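Local structure of extracellular matrix-binding protein EbhA (Staphylococcus aureus, 2DGJ) at residues R85-T90 / N121-D126; N130-A135 / T164-I169; Q146-A151 / A158-V163; N212-L217 / D226-Q231. The protein is a cell wall-associated adhesin that probably binds extracellular matrix, this fragment forming a rod of linked three-helix bundles from its repeat region. All coordinates share one frame; numbering follows the deposited sequence.

Contact 1: R85-T90 / N121-D126. With ACY (acetic acid), chain D.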
loop_
_atom_site.group_PDB
_atom_site.type_symbol
_atom_site.label_atom_id
_atom_site.label_comp_id
_atom_site.label_asym_id
_atom_site.label_seq_id
_atom_site.Cartn_x
_atom_site.Cartn_y
_atom_site.Cartn_z
ATOM N N ARG A 85 15.687 4.128 0.721
ATOM C CA ARG A 85 16.859 4.834 1.212
ATOM C C ARG A 85 16.856 6.264 0.690
ATOM O O ARG A 85 17.190 7.199 1.410
ATOM C CB ARG A 85 18.143 4.116 0.783
ATOM C CG ARG A 85 18.251 2.670 1.268
ATOM C CD ARG A 85 19.696 2.179 1.234
ATOM N NE ARG A 85 19.797 0.763 1.577
ATOM C CZ ARG A 85 19.610 -0.233 0.715
ATOM N NH1 ARG A 85 19.310 0.018 -0.554
ATOM N NH2 ARG A 85 19.680 -1.489 1.134
ATOM N N GLN A 86 16.457 6.426 -0.566
ATOM C CA GLN A 86 16.397 7.740 -1.188
ATOM C C GLN A 86 15.392 8.602 -0.438
ATOM O O GLN A 86 15.670 9.760 -0.127
ATOM C CB GLN A 86 15.987 7.615 -2.660
ATOM C CG GLN A 86 15.797 8.943 -3.374
ATOM C CD GLN A 86 17.001 9.857 -3.248
ATOM O OE1 GLN A 86 18.145 9.434 -3.433
ATOM N NE2 GLN A 86 16.748 11.125 -2.941
ATOM N N ASN A 87 14.228 8.026 -0.146
ATOM C CA ASN A 87 13.178 8.735 0.575
ATOM C C ASN A 87 13.606 9.043 2.007
ATOM O O ASN A 87 13.378 10.139 2.509
ATOM C CB ASN A 87 11.903 7.893 0.613
ATOM C CG ASN A 87 10.758 8.607 1.307
ATOM O OD1 ASN A 87 10.087 9.451 0.716
ATOM N ND2 ASN A 87 10.539 8.284 2.576
ATOM N N LEU A 88 14.220 8.070 2.668
ATOM C CA LEU A 88 14.675 8.241 4.045
ATOM C C LEU A 88 15.576 9.462 4.215
ATOM O O LEU A 88 15.504 10.171 5.224
ATOM C CB LEU A 88 15.425 6.985 4.498
ATOM C CG LEU A 88 16.004 6.998 5.915
ATOM C CD1 LEU A 88 14.882 7.134 6.919
ATOM C CD2 LEU A 88 16.780 5.717 6.164
ATOM N N GLY A 89 16.422 9.708 3.220
ATOM C CA GLY A 89 17.334 10.834 3.289
ATOM C C GLY A 89 16.692 12.202 3.164
ATOM O O GLY A 89 17.364 13.212 3.357
ATOM N N THR A 90 15.402 12.244 2.848
ATOM C CA THR A 90 14.695 13.517 2.705
ATOM C C THR A 90 13.934 13.895 3.971
ATOM O O THR A 90 13.330 14.967 4.048
ATOM C CB THR A 90 13.706 13.481 1.523
ATOM O OG1 THR A 90 12.675 12.520 1.787
ATOM C CG2 THR A 90 14.429 13.097 0.246
ATOM N N ASN A 121 6.338 3.911 7.535
ATOM C CA ASN A 121 6.528 4.245 8.942
ATOM C C ASN A 121 7.528 5.390 9.100
ATOM O O ASN A 121 7.390 6.220 9.995
ATOM C CB ASN A 121 7.023 3.030 9.731
ATOM C CG ASN A 121 6.021 1.904 9.750
ATOM O OD1 ASN A 121 4.853 2.092 9.401
ATOM N ND2 ASN A 121 6.467 0.720 10.169
ATOM N N ALA A 122 8.532 5.425 8.228
ATOM C CA ALA A 122 9.554 6.467 8.271
ATOM C C ALA A 122 8.950 7.851 8.027
ATOM O O ALA A 122 9.308 8.824 8.694
ATOM C CB ALA A 122 10.629 6.178 7.235
ATOM N N ASN A 123 8.037 7.938 7.061
ATOM C CA ASN A 123 7.389 9.206 6.749
ATOM C C ASN A 123 6.446 9.619 7.871
ATOM O O ASN A 123 6.354 10.791 8.211
ATOM C CB ASN A 123 6.604 9.115 5.438
ATOM C CG ASN A 123 7.502 8.968 4.231
ATOM O OD1 ASN A 123 7.970 7.877 3.921
ATOM N ND2 ASN A 123 7.753 10.076 3.545
ATOM N N THR A 124 5.738 8.645 8.431
ATOM C CA THR A 124 4.814 8.917 9.528
ATOM C C THR A 124 5.579 9.442 10.750
ATOM O O THR A 124 5.205 10.459 11.345
ATOM C CB THR A 124 4.054 7.640 9.932
ATOM O OG1 THR A 124 3.255 7.184 8.833
ATOM C CG2 THR A 124 3.159 7.908 11.125
ATOM N N LEU A 125 6.650 8.744 11.119
ATOM C CA LEU A 125 7.468 9.130 12.267
ATOM C C LEU A 125 8.021 10.535 12.057
ATOM O O LEU A 125 7.961 11.374 12.950
ATOM C CB LEU A 125 8.625 8.147 12.454
ATOM C CG LEU A 125 9.491 8.388 13.691
ATOM C CD1 LEU A 125 8.684 8.096 14.951
ATOM C CD2 LEU A 125 10.728 7.504 13.624
ATOM N N ASP A 126 8.558 10.788 10.868
ATOM C CA ASP A 126 9.107 12.099 10.545
ATOM C C ASP A 126 8.006 13.151 10.643
ATOM O O ASP A 126 8.237 14.268 11.104
ATOM C CB ASP A 126 9.685 12.104 9.129
ATOM C CG ASP A 126 10.409 13.396 8.800
ATOM O OD1 ASP A 126 11.496 13.630 9.371
ATOM O OD2 ASP A 126 9.890 14.183 7.982
HETATM C C ACY D . 20.409 -4.854 0.690
HETATM O O ACY D . 19.882 -5.943 0.663
HETATM O OXT ACY D . 20.520 -4.133 -0.436
HETATM C CH3 ACY D . 20.941 -4.310 1.990
HETATM O O HOH W 1 8.223 11.532 1.473
#
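A polar amide pair on the partly exposed side of a helix-helix interface joins Asn-87, near the end of helix 73-88, to Asn-123 in the middle of helix 112-135, within a three-helix bundle of the GA-module family. The two side chains come from opposite directions and their amide planes stand 37° apart. Asn-87 ND2 donates to Asn-123 OD1 over 2.9 Å, but the N-H...O angle of 129° makes this bond weak. A water joins the other ends of the amides: it donates to Asn-87 OD1 at 2.9 Å and receives a weak bond from Asn-123 ND2. Asn-87 reaches across because its CG lies anti to the backbone N (chi1 -178°). Leu-88 CD1 rests 4.4 Å from Ala-122 CB, a loose apolar touch, and Leu-102 of helix 96-108 packs on both residues. Asn-87 O receives two bonds, from Thr-90 N and from Thr-90 OG1, the latter at 2.6 Å on a lone pair in the carbonyl plane. Away from the amides, Arg-85 NH2 bonds Asn-107 and, weakly, an acetate. The amide pair thus relies on one water as well as its bent direct bond, consistent with a partly solvated side next to the apolar packing.

Contact 2: N130-A135 / T164-I169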
loop_
_atom_site.group_PDB
_atom_site.type_symbol
_atom_site.label_atom_id
_atom_site.label_comp_id
_atom_site.label_asym_id
_atom_site.label_seq_id
_atom_site.Cartn_x
_atom_site.Cartn_y
_atom_site.Cartn_z
ATOM N N ASN A 130 8.025 16.269 13.138
ATOM C CA ASN A 130 7.820 17.605 12.596
ATOM C C ASN A 130 6.773 18.338 13.425
ATOM O O ASN A 130 6.908 19.529 13.708
ATOM C CB ASN A 130 7.354 17.506 11.142
ATOM C CG ASN A 130 7.241 18.861 10.470
ATOM O OD1 ASN A 130 6.194 19.214 9.934
ATOM N ND2 ASN A 130 8.324 19.628 10.490
ATOM N N SER A 131 5.729 17.616 13.811
ATOM C CA SER A 131 4.656 18.195 14.604
ATOM C C SER A 131 5.153 18.570 15.997
ATOM O O SER A 131 4.850 19.651 16.507
ATOM C CB SER A 131 3.493 17.211 14.719
ATOM O OG SER A 131 2.892 16.963 13.457
ATOM N N LEU A 132 5.927 17.676 16.604
ATOM C CA LEU A 132 6.461 17.925 17.935
ATOM C C LEU A 132 7.398 19.123 17.904
ATOM O O LEU A 132 7.442 19.906 18.850
ATOM C CB LEU A 132 7.215 16.700 18.452
ATOM C CG LEU A 132 7.836 16.816 19.848
ATOM C CD1 LEU A 132 6.779 17.231 20.853
ATOM C CD2 LEU A 132 8.448 15.483 20.249
ATOM N N GLN A 133 8.137 19.260 16.809
ATOM C CA GLN A 133 9.070 20.372 16.648
ATOM C C GLN A 133 8.291 21.681 16.548
ATOM O O GLN A 133 8.687 22.697 17.125
ATOM C CB GLN A 133 9.910 20.182 15.378
ATOM C CG GLN A 133 10.886 21.319 15.088
ATOM C CD GLN A 133 11.941 21.472 16.168
ATOM O OE1 GLN A 133 12.732 20.561 16.413
ATOM N NE2 GLN A 133 11.954 22.626 16.825
ATOM N N GLY A 134 7.185 21.654 15.811
ATOM C CA GLY A 134 6.383 22.852 15.648
ATOM C C GLY A 134 5.701 23.275 16.930
ATOM O O GLY A 134 5.547 24.467 17.199
ATOM N N ALA A 135 5.293 22.300 17.734
ATOM C CA ALA A 135 4.620 22.574 18.993
ATOM C C ALA A 135 5.490 23.370 19.964
ATOM O O ALA A 135 4.969 24.056 20.841
ATOM C CB ALA A 135 4.181 21.266 19.641
ATOM N N THR A 164 10.954 20.228 27.772
ATOM C CA THR A 164 12.236 19.608 28.087
ATOM C C THR A 164 12.289 18.220 27.476
ATOM O O THR A 164 13.256 17.868 26.804
ATOM C CB THR A 164 12.444 19.486 29.606
ATOM O OG1 THR A 164 12.518 20.799 30.170
ATOM C CG2 THR A 164 13.733 18.707 29.925
ATOM N N ALA A 165 11.243 17.436 27.716
ATOM C CA ALA A 165 11.159 16.083 27.180
ATOM C C ALA A 165 11.164 16.158 25.652
ATOM O O ALA A 165 11.910 15.439 24.980
ATOM C CB ALA A 165 9.882 15.405 27.679
ATOM N N ALA A 166 10.338 17.049 25.116
ATOM C CA ALA A 166 10.238 17.243 23.677
ATOM C C ALA A 166 11.610 17.503 23.064
ATOM O O ALA A 166 11.979 16.884 22.067
ATOM C CB ALA A 166 9.313 18.410 23.378
ATOM N N GLU A 167 12.356 18.424 23.665
ATOM C CA GLU A 167 13.684 18.777 23.174
ATOM C C GLU A 167 14.627 17.579 23.203
ATOM O O GLU A 167 15.475 17.431 22.318
ATOM C CB GLU A 167 14.272 19.921 24.006
ATOM C CG GLU A 167 13.431 21.182 24.002
ATOM C CD GLU A 167 14.033 22.283 24.852
ATOM O OE1 GLU A 167 14.235 22.066 26.066
ATOM O OE2 GLU A 167 14.300 23.371 24.298
ATOM N N GLY A 168 14.482 16.736 24.222
ATOM C CA GLY A 168 15.327 15.556 24.326
ATOM C C GLY A 168 15.034 14.587 23.197
ATOM O O GLY A 168 15.949 13.986 22.625
ATOM N N ILE A 169 13.756 14.434 22.871
ATOM C CA ILE A 169 13.329 13.548 21.791
ATOM C C ILE A 169 13.751 14.124 20.435
ATOM O O ILE A 169 14.100 13.393 19.509
ATOM C CB ILE A 169 11.790 13.385 21.811
ATOM C CG1 ILE A 169 11.369 12.558 23.024
ATOM C CG2 ILE A 169 11.302 12.755 20.510
ATOM C CD1 ILE A 169 9.866 12.454 23.207
#
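In the three-helix bundle of the FIVAR family, helix 112-135 packs against helix 153-170, and Leu-132 carries the contact between segments 130-135 and 164-169. The contact between them is wholly apolar. Leu-132 points at the partner helix with CG anti to its own backbone nitrogen (chi1 180°), and its two methyl branches divide the opposing surface between them. CD1 meets Ala-166 CB at 3.8 Å, while the branch carbon CG stands 4.1 Å from that same methyl. Consistent with the small side chain of Ala-166, Leu-132 CA and Ala-166 CA are only 6.9 Å apart. One turn along, Ile-169 takes up the second branch, its side chain lying at about a right angle to that of Leu-132. Helix 180-194 closes over this pair through Ala-186, which touches both Leu-132 and Ile-169, and Leu-170 adds a further apolar neighbour to Leu-132. Toward the connection that follows helix 112-135, Ile-136 packs on Ala-166, and Glu-167 forms a salt bridge with Lys-139. Between the two segments, then, leucine, alanine and isoleucine make the join, the second branch ending with Leu-132 CD2 at 4.0 Å from Ile-169 CG2.

Contact 3: Q146-A151 / A158-V163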
loop_
_atom_site.group_PDB
_atom_site.type_symbol
_atom_site.label_atom_id
_atom_site.label_comp_id
_atom_site.label_asym_id
_atom_site.label_seq_id
_atom_site.Cartn_x
_atom_site.Cartn_y
_atom_site.Cartn_z
ATOM N N GLN A 146 3.691 36.920 29.887
ATOM C CA GLN A 146 2.964 37.011 31.148
ATOM C C GLN A 146 2.007 35.842 31.384
ATOM O O GLN A 146 1.752 35.467 32.531
ATOM C CB GLN A 146 2.197 38.335 31.180
ATOM C CG GLN A 146 1.463 38.662 32.486
ATOM C CD GLN A 146 0.155 37.917 32.630
ATOM O OE1 GLN A 146 -0.561 37.696 31.653
ATOM N NE2 GLN A 146 -0.172 37.540 33.856
ATOM N N ASN A 147 1.493 35.259 30.306
ATOM C CA ASN A 147 0.562 34.142 30.437
ATOM C C ASN A 147 1.251 32.911 31.010
ATOM O O ASN A 147 0.615 32.082 31.657
ATOM C CB ASN A 147 -0.073 33.791 29.093
ATOM C CG ASN A 147 -1.202 32.782 29.233
ATOM O OD1 ASN A 147 -2.233 33.067 29.838
ATOM N ND2 ASN A 147 -1.002 31.591 28.688
ATOM N N TYR A 148 2.551 32.786 30.764
ATOM C CA TYR A 148 3.308 31.664 31.302
ATOM C C TYR A 148 3.811 32.060 32.682
ATOM O O TYR A 148 3.608 31.343 33.663
ATOM C CB TYR A 148 4.521 31.332 30.429
ATOM C CG TYR A 148 5.514 30.439 31.136
ATOM C CD1 TYR A 148 5.293 29.067 31.259
ATOM C CD2 TYR A 148 6.643 30.979 31.756
ATOM C CE1 TYR A 148 6.162 28.257 31.985
ATOM C CE2 TYR A 148 7.518 30.178 32.488
ATOM C CZ TYR A 148 7.269 28.820 32.601
ATOM O OH TYR A 148 8.112 28.029 33.345
ATOM N N LEU A 149 4.465 33.218 32.733
ATOM C CA LEU A 149 5.030 33.758 33.962
ATOM C C LEU A 149 4.062 33.800 35.139
ATOM O O LEU A 149 4.400 33.352 36.232
ATOM C CB LEU A 149 5.587 35.160 33.705
ATOM C CG LEU A 149 7.098 35.309 33.479
ATOM C CD1 LEU A 149 7.741 33.980 33.118
ATOM C CD2 LEU A 149 7.334 36.332 32.385
ATOM N N ASP A 150 2.860 34.333 34.923
ATOM C CA ASP A 150 1.879 34.410 36.003
ATOM C C ASP A 150 0.958 33.199 36.064
ATOM O O ASP A 150 -0.096 33.246 36.696
ATOM C CB ASP A 150 1.033 35.687 35.889
ATOM C CG ASP A 150 1.804 36.933 36.284
ATOM O OD1 ASP A 150 2.806 36.797 37.013
ATOM O OD2 ASP A 150 1.405 38.046 35.883
ATOM N N ALA A 151 1.357 32.120 35.409
ATOM C CA ALA A 151 0.558 30.901 35.417
ATOM C C ALA A 151 0.817 30.199 36.741
ATOM O O ALA A 151 1.889 30.370 37.324
ATOM C CB ALA A 151 0.973 30.002 34.260
ATOM N N ALA A 158 4.664 22.143 34.481
ATOM C CA ALA A 158 4.198 21.117 33.559
ATOM C C ALA A 158 4.636 21.452 32.140
ATOM O O ALA A 158 5.004 20.568 31.372
ATOM C CB ALA A 158 2.681 20.997 33.631
ATOM N N TYR A 159 4.599 22.736 31.802
ATOM C CA TYR A 159 4.990 23.189 30.475
ATOM C C TYR A 159 6.496 23.039 30.270
ATOM O O TYR A 159 6.942 22.505 29.257
ATOM C CB TYR A 159 4.586 24.652 30.271
ATOM C CG TYR A 159 5.004 25.201 28.921
ATOM C CD1 TYR A 159 4.420 24.724 27.749
ATOM C CD2 TYR A 159 6.003 26.166 28.816
ATOM C CE1 TYR A 159 4.824 25.196 26.502
ATOM C CE2 TYR A 159 6.413 26.644 27.578
ATOM C CZ TYR A 159 5.820 26.154 26.424
ATOM O OH TYR A 159 6.216 26.625 25.193
ATOM N N THR A 160 7.276 23.527 31.229
ATOM C CA THR A 160 8.728 23.440 31.144
ATOM C C THR A 160 9.163 21.985 30.998
ATOM O O THR A 160 10.106 21.676 30.275
ATOM C CB THR A 160 9.394 24.037 32.401
ATOM O OG1 THR A 160 9.234 25.463 32.394
ATOM C CG2 THR A 160 10.885 23.682 32.442
ATOM N N GLN A 161 8.465 21.097 31.694
ATOM C CA GLN A 161 8.778 19.676 31.653
ATOM C C GLN A 161 8.485 19.132 30.258
ATOM O O GLN A 161 9.349 18.511 29.627
ATOM C CB GLN A 161 7.941 18.937 32.697
ATOM C CG GLN A 161 8.427 17.523 33.006
ATOM C CD GLN A 161 7.661 16.886 34.156
ATOM O OE1 GLN A 161 7.987 15.786 34.594
ATOM N NE2 GLN A 161 6.637 17.579 34.652
ATOM N N ALA A 162 7.267 19.379 29.783
ATOM C CA ALA A 162 6.847 18.919 28.464
ATOM C C ALA A 162 7.857 19.283 27.381
ATOM O O ALA A 162 8.296 18.422 26.624
ATOM C CB ALA A 162 5.491 19.507 28.117
ATOM N N VAL A 163 8.223 20.561 27.308
ATOM C CA VAL A 163 9.183 21.029 26.310
ATOM C C VAL A 163 10.550 20.378 26.513
ATOM O O VAL A 163 11.224 20.016 25.549
ATOM C CB VAL A 163 9.336 22.568 26.354
ATOM C CG1 VAL A 163 8.004 23.236 26.064
ATOM C CG2 VAL A 163 9.841 23.005 27.713
#
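Tyr-148 and Tyr-159 each carry CG anti to the backbone N, with chi1 at 165° in Tyr-148, and these torsions bring the two rings together between the short helix 146-149 and helix 153-170. The rings meet obliquely, their planes 58° apart and their centroids 5.8 Å from each other. The nearest atoms are Tyr-148 CE1 and Tyr-159 CD2, at 3.8 Å. Val-163 CG1 lies over one face of the Tyr-159 ring, displaced toward its rim. Leu-143 of helix 139-144 touches both tyrosines, giving the pair a shared aliphatic neighbour.

The hydroxyl end of Tyr-148 runs on past Tyr-159 to Thr-160, whose side chain crosses it at about a right angle. Tyr-148 OH and Thr-160 OG1 are 3.0 Å apart, and each makes a weak hydrogen bond to Arg-156 O, one turn back in the helix.

At the far side of the short helix, Gln-146 NE2 donates to Asp-150 OD2 at 2.6 Å in a straight bond (179°), meeting the carboxylate on its anti side. Asp-150 OD2 also receives Val-238 N, and Gln-146 NE2 also bonds Gly-199 O, which ties the short helix and the residue after it to the GA-module-family part that follows.

The chemistry of the contact itself is divided along one side chain. The ring carbons of Tyr-148 pack on Tyr-159 and Leu-143 within the FIVAR-family bundle, while its hydroxyl and that of Thr-160 both reach the Arg-156 carbonyl, weakly, which implies that a single tyrosine serves apolar packing and a polar helix surface at once.

Contact 4: N212-L217 / D226-Q231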
loop_
_atom_site.group_PDB
_atom_site.type_symbol
_atom_site.label_atom_id
_atom_site.label_comp_id
_atom_site.label_asym_id
_atom_site.label_seq_id
_atom_site.Cartn_x
_atom_site.Cartn_y
_atom_site.Cartn_z
ATOM N N ASN A 212 -11.790 45.192 44.434
ATOM C CA ASN A 212 -12.886 45.080 45.386
ATOM C C ASN A 212 -12.387 45.209 46.821
ATOM O O ASN A 212 -13.089 45.731 47.684
ATOM C CB ASN A 212 -13.622 43.750 45.206
ATOM C CG ASN A 212 -14.379 43.674 43.894
ATOM O OD1 ASN A 212 -14.828 44.693 43.362
ATOM N ND2 ASN A 212 -14.540 42.461 43.376
ATOM N N THR A 213 -11.175 44.728 47.077
ATOM C CA THR A 213 -10.608 44.817 48.417
ATOM C C THR A 213 -10.262 46.266 48.736
ATOM O O THR A 213 -10.529 46.742 49.838
ATOM C CB THR A 213 -9.338 43.945 48.558
ATOM O OG1 THR A 213 -8.519 44.107 47.397
ATOM C CG2 THR A 213 -9.702 42.483 48.706
ATOM N N ILE A 214 -9.679 46.971 47.771
ATOM C CA ILE A 214 -9.325 48.372 47.974
ATOM C C ILE A 214 -10.575 49.206 48.257
ATOM O O ILE A 214 -10.588 50.033 49.171
ATOM C CB ILE A 214 -8.603 48.954 46.734
ATOM C CG1 ILE A 214 -7.166 48.429 46.676
ATOM C CG2 ILE A 214 -8.606 50.475 46.789
ATOM C CD1 ILE A 214 -6.350 48.947 45.502
ATOM N N ASN A 215 -11.620 48.982 47.466
ATOM C CA ASN A 215 -12.868 49.719 47.629
ATOM C C ASN A 215 -13.438 49.589 49.033
ATOM O O ASN A 215 -14.090 50.512 49.530
ATOM C CB ASN A 215 -13.916 49.232 46.622
ATOM C CG ASN A 215 -14.067 50.168 45.435
ATOM O OD1 ASN A 215 -14.270 51.372 45.602
ATOM N ND2 ASN A 215 -13.984 49.617 44.230
ATOM N N GLY A 216 -13.187 48.447 49.669
ATOM C CA GLY A 216 -13.711 48.204 51.000
ATOM C C GLY A 216 -12.819 48.540 52.180
ATOM O O GLY A 216 -13.192 48.275 53.323
ATOM N N LEU A 217 -11.650 49.114 51.920
ATOM C CA LEU A 217 -10.731 49.470 52.996
ATOM C C LEU A 217 -11.203 50.701 53.770
ATOM O O LEU A 217 -11.628 51.697 53.179
ATOM C CB LEU A 217 -9.324 49.703 52.435
ATOM C CG LEU A 217 -8.343 48.528 52.547
ATOM C CD1 LEU A 217 -9.035 47.214 52.207
ATOM C CD2 LEU A 217 -7.149 48.780 51.634
ATOM N N ASP A 226 -9.411 55.628 44.341
ATOM C CA ASP A 226 -9.419 55.810 42.893
ATOM C C ASP A 226 -8.005 55.647 42.362
ATOM O O ASP A 226 -7.764 54.866 41.449
ATOM C CB ASP A 226 -9.952 57.191 42.512
ATOM C CG ASP A 226 -11.389 57.405 42.950
ATOM O OD1 ASP A 226 -12.193 56.456 42.815
ATOM O OD2 ASP A 226 -11.719 58.516 43.417
ATOM N N ASN A 227 -7.071 56.387 42.948
ATOM C CA ASN A 227 -5.671 56.319 42.546
ATOM C C ASN A 227 -5.198 54.864 42.507
ATOM O O ASN A 227 -4.769 54.365 41.468
ATOM C CB ASN A 227 -4.811 57.120 43.531
ATOM C CG ASN A 227 -3.320 56.960 43.275
ATOM O OD1 ASN A 227 -2.845 57.152 42.154
ATOM N ND2 ASN A 227 -2.574 56.611 44.318
ATOM N N LEU A 228 -5.291 54.191 43.647
ATOM C CA LEU A 228 -4.879 52.795 43.759
ATOM C C LEU A 228 -5.602 51.892 42.770
ATOM O O LEU A 228 -4.991 51.019 42.156
ATOM C CB LEU A 228 -5.117 52.302 45.192
ATOM C CG LEU A 228 -3.965 52.407 46.201
ATOM C CD1 LEU A 228 -3.054 53.569 45.872
ATOM C CD2 LEU A 228 -4.546 52.558 47.590
ATOM N N LYS A 229 -6.908 52.095 42.623
ATOM C CA LYS A 229 -7.696 51.291 41.698
ATOM C C LYS A 229 -7.181 51.473 40.272
ATOM O O LYS A 229 -7.151 50.525 39.486
ATOM C CB LYS A 229 -9.176 51.676 41.789
ATOM C CG LYS A 229 -9.843 51.237 43.084
ATOM C CD LYS A 229 -11.206 51.895 43.296
ATOM C CE LYS A 229 -12.264 51.342 42.357
ATOM N NZ LYS A 229 -13.615 51.874 42.701
ATOM N N HIS A 230 -6.773 52.695 39.946
ATOM C CA HIS A 230 -6.244 52.986 38.622
ATOM C C HIS A 230 -4.887 52.303 38.468
ATOM O O HIS A 230 -4.555 51.802 37.395
ATOM C CB HIS A 230 -6.087 54.493 38.425
ATOM C CG HIS A 230 -5.730 54.885 37.027
ATOM N ND1 HIS A 230 -6.577 54.644 35.952
ATOM C CD2 HIS A 230 -4.645 55.486 36.510
ATOM C CE1 HIS A 230 -6.015 55.085 34.850
ATOM N NE2 HIS A 230 -4.830 55.605 35.154
ATOM N N GLN A 231 -4.106 52.287 39.544
ATOM C CA GLN A 231 -2.794 51.649 39.513
ATOM C C GLN A 231 -2.968 50.151 39.271
ATOM O O GLN A 231 -2.122 49.505 38.649
ATOM C CB GLN A 231 -2.049 51.885 40.829
ATOM C CG GLN A 231 -1.963 53.347 41.241
ATOM C CD GLN A 231 -0.728 53.649 42.068
ATOM O OE1 GLN A 231 -0.361 52.885 42.960
ATOM N NE2 GLN A 231 -0.082 54.774 41.777
#
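Apolar packing and a lysine-asparagine pair together join helix 199-215 to helix 222-234 in the last three-helix bundle of the fragment, a member of the GA-module family. The apolar part belongs to Ile-214, which points toward the other helix and places its two branches on successive residues. Its CD1 meets Leu-228 CB at 3.6 Å, the side chains standing at about a right angle. Its CG2, anti to the backbone N, lies 4.0 Å from Lys-229 CG, where the isoleucine and the lysine chain slide past each other in opposite directions. Lys-225 and Val-232, a turn to each side along helix 222-234, also touch Ile-214. Helix 238-250 completes the core by laying Val-244 on Leu-228.

In the polar part, the Lys-229 chain passes Ile-214 at CG and bends at chi3 (72°), and its side chain crosses that of Asn-215 at about a right angle. The loop after helix 199-215 is gripped by a second lysine, for Lys-225 NZ bonds Asn-215 O and, weakly, Leu-217 O. Lys-229 NZ stands 2.8 Å from Asn-215 ND2, two donors, which leaves the placing of this amide less certain; its bond to Asn-215 OD1, at 3.0 Å, is weak.

Overall arrangement
The four contacts follow one another along the rod. Contacts 1 and 2 share helix 112-135, which runs from the GA-module-family bundle into the FIVAR-family one, so a single continuous helix serves two bundles whose contact centres are 18 Å apart. Contact 3 is nested in the loop closed by contact 2 and shares helix 153-170 with it, their centres 15 Å apart. Between contacts 3 and 4, whose nearest atoms are about 12 Å apart, lie the polar links of Gln-146 and Asp-150 to Gly-199 and Val-238. The centres of contacts 1 and 4 are 61 Å apart, a span covering part of the rod. The acetate, probably from the crystallisation liquor, sits at Arg-85 and Lys-81, apart from the touching residues.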